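Local coordinates for protein Lys-gingipain catalytic subunit (Porphyromonas gingivalis, PDB 6I9A) that cleaves proteins after lysine as a secreted cysteine endopeptidase, degrading haemoglobin, collagen and immunoglobulins, at residues Val14-Ala20 with Pro77-Val83. Residue numbers count along the deposited sequence, not the author numbering.
Sequences VRMLVVA and PVFLALV
Two neighbouring parallel β-strands pair at the centre of the four-stranded sheet in the N-terminal part of the C25 peptidase region. Residues 14-20 and 79-83 run in the same direction at 24°, axes 4.7 Å apart, with Met16 beside Phe79, Val18 beside Ala81 and Ala20 beside Val83. The odd residues of 14-20 carry the hydrogen bonds: Leu17 N to Phe79 O, Ala81 N to Leu17 O, Val19 N to Ala81 O and Val83 N to Val19 O, each 2.9 Å. At the entry, Val78 breaks from extended geometry (phi/psi -88/-50), so Arg15 O accepts both Val78 N (2.8 Å) and Phe79 N (3.1 Å). Side chains alternate between faces. On one, Met16, t at chi1 and chi2 but m at chi3, brings CE to 3.6 Å from Phe79 CB, Val14 CG1 meets the Phe79 ring edge at CE2 (3.8 Å), and Ala20 CB lies 3.6 Å from Val83 CB. On the other, Leu17 CD2 lies 4.0 Å from Leu80 CD1, both side chains being tp, and Val19 CB lies 4.3 Å from Leu82 CD2. The chain passes through helix 25-37, strand 40-46 and helix 56-72 before returning beside 14-20; the order 40-46, 14-20, 79-83, 117-121 is that of an open parallel α/β sheet. Strand 40-46 bonds to the other edge of 14-20, strand 117-121 flanks 79-83, and helix 25-37 packs Trp31 on Met16 and Ala81, and Leu28 on Ala20 and Val83.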
# COMPACT_ATOMS: atom_id res chain seq x y z
N VAL A 14 -11.57 -2.30 -10.41
CA VAL A 14 -10.57 -2.90 -9.53
C VAL A 14 -10.95 -4.36 -9.24
O VAL A 14 -12.08 -4.63 -8.86
CB VAL A 14 -10.40 -2.11 -8.21
CG1 VAL A 14 -9.29 -2.76 -7.37
CG2 VAL A 14 -10.10 -0.65 -8.52
N ARG A 15 -10.00 -5.28 -9.43
CA ARG A 15 -10.19 -6.70 -9.11
C ARG A 15 -9.16 -7.14 -8.11
O ARG A 15 -7.97 -6.81 -8.25
CB ARG A 15 -10.08 -7.53 -10.39
CG ARG A 15 -11.13 -7.06 -11.43
CD ARG A 15 -11.03 -7.83 -12.75
NE ARG A 15 -11.77 -7.18 -13.84
CZ ARG A 15 -13.08 -7.21 -13.98
NH1 ARG A 15 -13.82 -7.92 -13.15
NH2 ARG A 15 -13.66 -6.54 -14.97
N MET A 16 -9.59 -7.90 -7.10
CA MET A 16 -8.66 -8.36 -6.06
C MET A 16 -8.90 -9.84 -5.77
O MET A 16 -10.04 -10.24 -5.48
CB MET A 16 -8.85 -7.52 -4.78
CG MET A 16 -8.09 -8.04 -3.57
SD MET A 16 -8.51 -7.02 -2.09
CE MET A 16 -7.31 -5.64 -2.44
N LEU A 17 -7.82 -10.63 -5.83
CA LEU A 17 -7.82 -12.02 -5.44
C LEU A 17 -7.36 -12.04 -3.98
O LEU A 17 -6.31 -11.46 -3.66
CB LEU A 17 -6.85 -12.79 -6.35
CG LEU A 17 -6.61 -14.23 -5.97
CD1 LEU A 17 -7.91 -15.06 -6.04
CD2 LEU A 17 -5.63 -14.89 -6.92
N VAL A 18 -8.13 -12.68 -3.11
CA VAL A 18 -7.79 -12.81 -1.72
C VAL A 18 -7.53 -14.26 -1.40
O VAL A 18 -8.39 -15.12 -1.70
CB VAL A 18 -8.93 -12.26 -0.81
CG1 VAL A 18 -8.56 -12.40 0.68
CG2 VAL A 18 -9.29 -10.82 -1.17
N VAL A 19 -6.38 -14.58 -0.84
CA VAL A 19 -6.09 -15.95 -0.34
C VAL A 19 -5.79 -15.84 1.14
O VAL A 19 -4.88 -15.11 1.53
CB VAL A 19 -4.91 -16.57 -1.11
CG1 VAL A 19 -4.58 -17.95 -0.52
CG2 VAL A 19 -5.21 -16.65 -2.62
N ALA A 20 -6.64 -16.47 1.96
CA ALA A 20 -6.61 -16.29 3.38
C ALA A 20 -6.54 -17.59 4.13
O ALA A 20 -7.20 -18.58 3.76
CB ALA A 20 -7.84 -15.52 3.82
N PRO A 77 -6.75 -10.09 -12.08
CA PRO A 77 -6.65 -9.43 -10.77
C PRO A 77 -5.62 -8.30 -10.84
O PRO A 77 -4.57 -8.46 -11.45
CB PRO A 77 -6.21 -10.55 -9.83
CG PRO A 77 -6.46 -11.87 -10.58
CD PRO A 77 -6.33 -11.51 -12.02
N VAL A 78 -5.93 -7.18 -10.17
CA VAL A 78 -5.00 -6.07 -9.95
C VAL A 78 -4.20 -6.34 -8.66
O VAL A 78 -2.98 -6.17 -8.64
CB VAL A 78 -5.83 -4.75 -9.84
CG1 VAL A 78 -4.90 -3.59 -9.43
CG2 VAL A 78 -6.54 -4.46 -11.20
N PHE A 79 -4.91 -6.67 -7.59
CA PHE A 79 -4.33 -6.94 -6.30
C PHE A 79 -4.41 -8.39 -5.93
O PHE A 79 -5.38 -9.09 -6.25
CB PHE A 79 -5.08 -6.19 -5.18
CG PHE A 79 -4.93 -4.68 -5.24
CD1 PHE A 79 -3.77 -4.06 -4.76
CD2 PHE A 79 -5.94 -3.88 -5.78
CE1 PHE A 79 -3.64 -2.66 -4.84
CE2 PHE A 79 -5.81 -2.50 -5.84
CZ PHE A 79 -4.64 -1.91 -5.41
N LEU A 80 -3.41 -8.82 -5.17
CA LEU A 80 -3.35 -10.10 -4.48
C LEU A 80 -3.18 -9.82 -3.00
O LEU A 80 -2.16 -9.32 -2.59
CB LEU A 80 -2.20 -10.97 -5.03
CG LEU A 80 -1.92 -12.25 -4.26
CD1 LEU A 80 -3.12 -13.23 -4.33
CD2 LEU A 80 -0.66 -12.93 -4.79
N ALA A 81 -4.22 -10.17 -2.20
CA ALA A 81 -4.19 -10.00 -0.76
C ALA A 81 -3.96 -11.34 -0.09
O ALA A 81 -4.76 -12.26 -0.24
CB ALA A 81 -5.51 -9.42 -0.28
N LEU A 82 -2.84 -11.49 0.61
CA LEU A 82 -2.51 -12.69 1.37
C LEU A 82 -2.85 -12.40 2.80
O LEU A 82 -2.40 -11.40 3.37
CB LEU A 82 -1.00 -13.02 1.22
CG LEU A 82 -0.50 -13.13 -0.20
CD1 LEU A 82 1.03 -13.34 -0.21
CD2 LEU A 82 -1.20 -14.31 -0.93
N VAL A 83 -3.70 -13.23 3.42
CA VAL A 83 -4.16 -12.99 4.78
C VAL A 83 -3.69 -14.13 5.68
O VAL A 83 -4.13 -15.27 5.53
CB VAL A 83 -5.70 -12.83 4.83
CG1 VAL A 83 -6.14 -12.53 6.26
CG2 VAL A 83 -6.13 -11.73 3.86